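Local atomic coordinates of endo-N-acetyl-beta-D-glucosaminidase (PDB entry 4AC1), a protein that probably cleaves N-linked glycans within their di-N-acetylchitobiose core, as an endo-beta-N-acetylglucosaminidase of glycoside hydrolase family 18 that deglycosylates the cellulases of the fungus that makes it. Residues 124-129 with 166-171; 151-156 with 185-190. All coordinates share one frame; numbering follows the deposited sequence.

Both contacts belong to the (beta/alpha)8 (TIM) barrel of family 18, and their centres lie about 11 Å apart. Strands 121-125 and 151-154 are neighbours in the sheet: Leu124 N of interaction 1 lies 2.8 Å from Thr153 O of interaction 2, a probable hydrogen bond. Interaction 1 ties residues 124-129, on and after strand 121-125, to the loop before helix 172-179, whereas interaction 2 pairs strands 151-154 and 185-189. They converge on one zinc ion, which binds Glu127 OE2 from the first and Gln189 OE1 from the second. Beside it, Asp125 OD1 packs 3.3 Å from Gln189 NE2. Glu127 ends the family's D-x-D-x-E signature, so the metal probably lies at the active-site mouth.

Interaction 1: 124-129 with 166-171; sequences LDVEQP and NLSGFS. With ZN (zinc ion), chain G.
Ser168 carries OG anti to its own carbonyl carbon (chi1 -49°), which brings the hydroxyl to the carbonyl of Val126, while Val126 holds CG1 anti to its backbone N, where it meets Ser168 CB and the Phe170 ring. The contact lies at the C-terminal end of strand 121-125 of the family 18 barrel, where Asp125-Val126-Glu127 forms the end of the D-x-D-x-E signature, and it joins this chain to the loop leading into helix 172-179. Ser168 OG donates to Val126 O over 2.7 Å, with a C=O...OG angle of 142°, and has a second hydrogen-bond partner in Tyr172 OH. Phe170 approaches Val126 obliquely, its CE2 3.9 Å from Val126 CG1, and Ser168 CB covers one face of the same ring toward the rim.

The loop is shaped from within by Asn166. Its OD1 accepts from Ser168 N in an Asx turn, and ND2 donates to Phe170 O over 2.7 Å, with that oxygen 5° out of the amide plane; both ends of the amide are therefore used. Further along, Ser168 O takes a CA-H contact from Pro129 CA at 3.4 Å. Gly169 fits closely here, since a CB built on it would fall 2.9 Å from Pro129 CA.

Glu127 and Leu167 run side by side in the same direction, with Glu127 CG 4.0 Å from Leu167 CD1, so an apolar flank accompanies the stem of the acid. Beyond CG the Glu127 chain is extended, which carries CD away from the backbone, and OE2 binds zinc at 2.1 Å. Gln189 and four waters complete the six ligands. The other carboxylate oxygen, Glu127 OE1, accepts a hydrogen bond of 2.8 Å from water 1, itself a zinc ligand.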
loop_
_atom_site.group_PDB
_atom_site.type_symbol
_atom_site.label_atom_id
_atom_site.label_comp_id
_atom_site.label_asym_id
_atom_site.label_seq_id
_atom_site.Cartn_x
_atom_site.Cartn_y
_atom_site.Cartn_z
ATOM N N LEU A 124 -3.316 3.332 -4.779
ATOM C CA LEU A 124 -2.782 4.217 -5.819
ATOM C C LEU A 124 -1.519 4.861 -5.266
ATOM O O LEU A 124 -1.582 5.838 -4.510
ATOM C CB LEU A 124 -3.795 5.293 -6.229
ATOM C CG LEU A 124 -5.186 4.908 -6.749
ATOM C CD1 LEU A 124 -5.145 3.815 -7.797
ATOM C CD2 LEU A 124 -6.105 4.507 -5.633
ATOM N N ASP A 125 -0.375 4.267 -5.614
ATOM C CA ASP A 125 0.929 4.695 -5.098
ATOM C C ASP A 125 1.579 5.586 -6.134
ATOM O O ASP A 125 2.272 5.127 -7.040
ATOM C CB ASP A 125 1.779 3.462 -4.793
ATOM C CG ASP A 125 3.094 3.779 -4.107
ATOM O OD1 ASP A 125 3.452 4.956 -3.889
ATOM O OD2 ASP A 125 3.809 2.787 -3.812
ATOM N N VAL A 126 1.303 6.875 -6.025
ATOM C CA VAL A 126 1.630 7.824 -7.080
ATOM C C VAL A 126 2.984 8.459 -6.788
ATOM O O VAL A 126 3.126 9.271 -5.868
ATOM C CB VAL A 126 0.523 8.901 -7.210
ATOM C CG1 VAL A 126 0.857 9.867 -8.340
ATOM C CG2 VAL A 126 -0.849 8.235 -7.441
ATOM N N GLU A 127 3.992 8.030 -7.536
ATOM C CA GLU A 127 5.357 8.475 -7.297
ATOM C C GLU A 127 5.889 9.385 -8.413
ATOM O O GLU A 127 7.074 9.731 -8.418
ATOM C CB GLU A 127 6.297 7.289 -7.030
ATOM C CG GLU A 127 5.993 6.499 -5.761
ATOM C CD GLU A 127 7.004 5.388 -5.496
ATOM O OE1 GLU A 127 8.130 5.453 -6.030
ATOM O OE2 GLU A 127 6.676 4.451 -4.749
ATOM N N GLN A 128 5.023 9.774 -9.344
ATOM C CA GLN A 128 5.349 10.811 -10.340
ATOM C C GLN A 128 4.169 11.774 -10.360
ATOM O O GLN A 128 3.090 11.409 -9.896
ATOM C CB GLN A 128 5.596 10.231 -11.742
ATOM C CG GLN A 128 6.687 9.177 -11.813
ATOM C CD GLN A 128 6.200 7.794 -11.386
ATOM O OE1 GLN A 128 5.064 7.405 -11.658
ATOM N NE2 GLN A 128 7.071 7.050 -10.714
ATOM N N PRO A 129 4.356 13.002 -10.892
ATOM C CA PRO A 129 3.250 13.968 -10.832
ATOM C C PRO A 129 1.995 13.557 -11.605
ATOM O O PRO A 129 2.083 13.067 -12.743
ATOM C CB PRO A 129 3.861 15.235 -11.441
ATOM C CG PRO A 129 5.323 15.104 -11.150
ATOM C CD PRO A 129 5.607 13.640 -11.346
ATOM N N ASN A 166 6.687 16.014 -1.789
ATOM C CA ASN A 166 5.623 15.173 -2.321
ATOM C C ASN A 166 6.057 14.629 -3.673
ATOM O O ASN A 166 6.600 15.360 -4.507
ATOM C CB ASN A 166 4.369 16.050 -2.447
ATOM C CG ASN A 166 3.156 15.328 -3.029
ATOM O OD1 ASN A 166 3.072 14.094 -3.069
ATOM N ND2 ASN A 166 2.186 16.124 -3.470
ATOM N N LEU A 167 5.866 13.335 -3.883
ATOM C CA LEU A 167 6.210 12.723 -5.159
ATOM C C LEU A 167 5.082 12.779 -6.180
ATOM O O LEU A 167 5.299 12.474 -7.351
ATOM C CB LEU A 167 6.623 11.265 -4.946
ATOM C CG LEU A 167 7.794 10.952 -4.019
ATOM C CD1 LEU A 167 7.982 9.449 -3.889
ATOM C CD2 LEU A 167 9.069 11.601 -4.551
ATOM N N SER A 168 3.880 13.133 -5.725
ATOM C CA SER A 168 2.652 12.892 -6.489
ATOM C C SER A 168 2.138 14.065 -7.308
ATOM O O SER A 168 1.196 13.899 -8.078
ATOM C CB SER A 168 1.515 12.430 -5.565
ATOM O OG SER A 168 1.923 11.376 -4.708
ATOM N N GLY A 169 2.719 15.248 -7.120
ATOM C CA GLY A 169 2.250 16.455 -7.812
ATOM C C GLY A 169 0.998 17.068 -7.197
ATOM O O GLY A 169 1.019 18.213 -6.745
ATOM N N PHE A 170 -0.102 16.321 -7.192
ATOM C CA PHE A 170 -1.342 16.825 -6.601
ATOM C C PHE A 170 -1.257 17.031 -5.084
ATOM O O PHE A 170 -0.346 16.515 -4.416
ATOM C CB PHE A 170 -2.523 15.909 -6.935
ATOM C CG PHE A 170 -2.388 14.516 -6.391
ATOM C CD1 PHE A 170 -2.682 14.255 -5.058
ATOM C CD2 PHE A 170 -1.965 13.465 -7.209
ATOM C CE1 PHE A 170 -2.572 12.979 -4.537
ATOM C CE2 PHE A 170 -1.861 12.167 -6.691
ATOM C CZ PHE A 170 -2.154 11.934 -5.350
ATOM N N SER A 171 -2.219 17.783 -4.550
ATOM C CA SER A 171 -2.290 18.052 -3.122
ATOM C C SER A 171 -3.093 16.974 -2.381
ATOM O O SER A 171 -4.248 16.702 -2.723
ATOM C CB SER A 171 -2.913 19.430 -2.884
ATOM O OG SER A 171 -3.301 19.551 -1.526
HETATM ZN ZN ZN G . 7.775 3.119 -3.641
HETATM O O HOH W 1 9.190 3.154 -4.890
HETATM O O HOH W 2 8.502 4.650 -2.165
HETATM O O HOH W 3 6.987 1.434 -4.696
HETATM O O HOH W 4 8.974 1.692 -2.524
#

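Interaction 2: 151-156 with 185-190; sequences LITLAP and WYNTQF
In the beta-alpha-beta unit of strand 151-154, helix 172-179 and strand 185-189, the two strands lie parallel as neighbours in the barrel wall, their short axes 35° apart. Thr153 and Trp185 share the face turned to the barrel interior, where Trp185 also touches Arg4 and Ile6 of strand 4-9. Thr153 CG2 sits over the centre of the six-membered ring of Trp185, 3.4 Å from its centroid and 12° off the normal, a CH-pi contact. The hydroxyl of Thr153 turns instead to Asp123 OD1. Trp185 NE1 donates to Asn187 OD1 over 2.8 Å; the oxygen lies in the indole plane, although the N-H comes from above the plane of the Asn187 amide. An alanine in place of Trp185 would probably uncover Thr153 CG2 and leave Asn187 OD1 without this N-H, so that its amide could turn more easily.

On the opposite face, which Tyr186 shares with Leu154, the ring of Pro156 beyond the strand brings CG to 3.9 Å from Tyr186 CB, the two side chains crossing at about a right angle, and Tyr186 OH reaches Gln176 OE1 of helix 172-179.

The strands pair through a weak Leu154 N to Trp185 O bond and through Asn187 N, which donates to Leu154 O over 2.7 Å almost along the C=O axis. Past the end of strand 151-154, Gln189 N to Pro156 O at 2.9 Å continues the parallel bonding. Gln189 then adds its side chain: NE2 donates to Ala155 O at 2.9 Å, with that oxygen near the amide plane. With NE2 so engaged, OE1 is the end of the amide turned to zinc, and the two bonds together probably set its rotation.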
loop_
_atom_site.group_PDB
_atom_site.type_symbol
_atom_site.label_atom_id
_atom_site.label_comp_id
_atom_site.label_asym_id
_atom_site.label_seq_id
_atom_site.Cartn_x
_atom_site.Cartn_y
_atom_site.Cartn_z
ATOM N N LEU A 151 -11.870 -1.306 -1.216
ATOM C CA LEU A 151 -10.853 -0.525 -0.509
ATOM C C LEU A 151 -10.076 0.346 -1.474
ATOM O O LEU A 151 -9.579 -0.135 -2.479
ATOM C CB LEU A 151 -9.907 -1.427 0.292
ATOM C CG LEU A 151 -10.608 -2.209 1.408
ATOM C CD1 LEU A 151 -9.632 -3.168 2.057
ATOM C CD2 LEU A 151 -11.252 -1.284 2.456
ATOM N N ILE A 152 -10.011 1.641 -1.194
ATOM C CA ILE A 152 -9.223 2.565 -2.002
ATOM C C ILE A 152 -8.248 3.270 -1.079
ATOM O O ILE A 152 -8.653 3.930 -0.125
ATOM C CB ILE A 152 -10.096 3.594 -2.757
ATOM C CG1 ILE A 152 -11.092 2.875 -3.686
ATOM C CG2 ILE A 152 -9.225 4.555 -3.577
ATOM C CD1 ILE A 152 -12.066 3.784 -4.433
ATOM N N THR A 153 -6.957 3.122 -1.370
ATOM C CA THR A 153 -5.932 3.752 -0.555
ATOM C C THR A 153 -4.932 4.489 -1.439
ATOM O O THR A 153 -4.912 4.309 -2.658
ATOM C CB THR A 153 -5.221 2.715 0.352
ATOM O OG1 THR A 153 -4.538 1.756 -0.460
ATOM C CG2 THR A 153 -6.218 1.972 1.204
ATOM N N LEU A 154 -4.130 5.353 -0.821
ATOM C CA LEU A 154 -2.994 5.969 -1.498
ATOM C C LEU A 154 -1.774 5.789 -0.622
ATOM O O LEU A 154 -1.903 5.436 0.549
ATOM C CB LEU A 154 -3.253 7.443 -1.813
ATOM C CG LEU A 154 -4.371 7.694 -2.823
ATOM C CD1 LEU A 154 -5.729 7.914 -2.126
ATOM C CD2 LEU A 154 -4.007 8.830 -3.757
ATOM N N ALA A 155 -0.595 6.056 -1.186
ATOM C CA ALA A 155 0.663 5.923 -0.469
ATOM C C ALA A 155 1.472 7.229 -0.528
ATOM O O ALA A 155 2.567 7.263 -1.092
ATOM C CB ALA A 155 1.462 4.741 -1.041
ATOM N N PRO A 156 0.955 8.317 0.063
ATOM C CA PRO A 156 1.753 9.543 0.135
ATOM C C PRO A 156 3.028 9.315 0.938
ATOM O O PRO A 156 3.033 8.545 1.893
ATOM C CB PRO A 156 0.841 10.490 0.917
ATOM C CG PRO A 156 -0.025 9.586 1.744
ATOM C CD PRO A 156 -0.256 8.383 0.905
ATOM N N TRP A 185 -7.692 4.729 3.715
ATOM C CA TRP A 185 -6.530 5.152 4.500
ATOM C C TRP A 185 -5.364 5.521 3.597
ATOM O O TRP A 185 -5.410 5.309 2.372
ATOM C CB TRP A 185 -6.105 4.098 5.550
ATOM C CG TRP A 185 -5.405 2.888 5.001
ATOM C CD1 TRP A 185 -4.067 2.761 4.751
ATOM C CD2 TRP A 185 -6.001 1.628 4.647
ATOM N NE1 TRP A 185 -3.787 1.516 4.257
ATOM C CE2 TRP A 185 -4.953 0.795 4.196
ATOM C CE3 TRP A 185 -7.313 1.124 4.660
ATOM C CZ2 TRP A 185 -5.172 -0.504 3.739
ATOM C CZ3 TRP A 185 -7.526 -0.174 4.225
ATOM C CH2 TRP A 185 -6.456 -0.973 3.765
ATOM N N TYR A 186 -4.334 6.082 4.230
ATOM C CA TYR A 186 -3.102 6.484 3.581
ATOM C C TYR A 186 -1.953 5.616 4.091
ATOM O O TYR A 186 -1.650 5.610 5.295
ATOM C CB TYR A 186 -2.826 7.968 3.858
ATOM C CG TYR A 186 -3.933 8.897 3.396
ATOM C CD1 TYR A 186 -3.986 9.332 2.073
ATOM C CD2 TYR A 186 -4.922 9.345 4.284
ATOM C CE1 TYR A 186 -4.997 10.161 1.634
ATOM C CE2 TYR A 186 -5.948 10.194 3.843
ATOM C CZ TYR A 186 -5.962 10.603 2.523
ATOM O OH TYR A 186 -6.982 11.435 2.101
ATOM N N ASN A 187 -1.348 4.864 3.175
ATOM C CA ASN A 187 -0.157 4.063 3.447
ATOM C C ASN A 187 1.018 5.019 3.456
ATOM O O ASN A 187 1.647 5.272 2.426
ATOM C CB ASN A 187 0.011 3.019 2.346
ATOM C CG ASN A 187 -1.046 1.950 2.409
ATOM O OD1 ASN A 187 -1.145 1.227 3.406
ATOM N ND2 ASN A 187 -1.860 1.858 1.353
ATOM N N THR A 188 1.288 5.583 4.626
ATOM C CA THR A 188 2.111 6.787 4.679
ATOM C C THR A 188 3.586 6.417 4.801
ATOM O O THR A 188 3.984 5.689 5.715
ATOM C CB THR A 188 1.622 7.730 5.797
ATOM O OG1 THR A 188 0.232 8.020 5.601
ATOM C CG2 THR A 188 2.349 9.054 5.772
ATOM N N GLN A 189 4.385 6.874 3.837
ATOM C CA GLN A 189 5.771 6.419 3.747
ATOM C C GLN A 189 6.692 7.245 4.655
ATOM O O GLN A 189 7.118 8.346 4.284
ATOM C CB GLN A 189 6.251 6.439 2.291
ATOM C CG GLN A 189 5.262 5.814 1.304
ATOM C CD GLN A 189 5.850 5.588 -0.077
ATOM O OE1 GLN A 189 7.002 5.179 -0.192
ATOM N NE2 GLN A 189 5.077 5.849 -1.123
ATOM N N PHE A 190 6.970 6.711 5.849
ATOM C CA PHE A 190 7.917 7.313 6.801
ATOM C C PHE A 190 9.331 6.779 6.539
ATOM O O PHE A 190 9.944 6.107 7.389
ATOM C CB PHE A 190 7.512 7.032 8.261
ATOM C CG PHE A 190 6.232 7.718 8.699
ATOM C CD1 PHE A 190 4.983 7.144 8.445
ATOM C CD2 PHE A 190 6.282 8.923 9.398
ATOM C CE1 PHE A 190 3.814 7.771 8.863
ATOM C CE2 PHE A 190 5.119 9.557 9.825
ATOM C CZ PHE A 190 3.879 8.973 9.559
#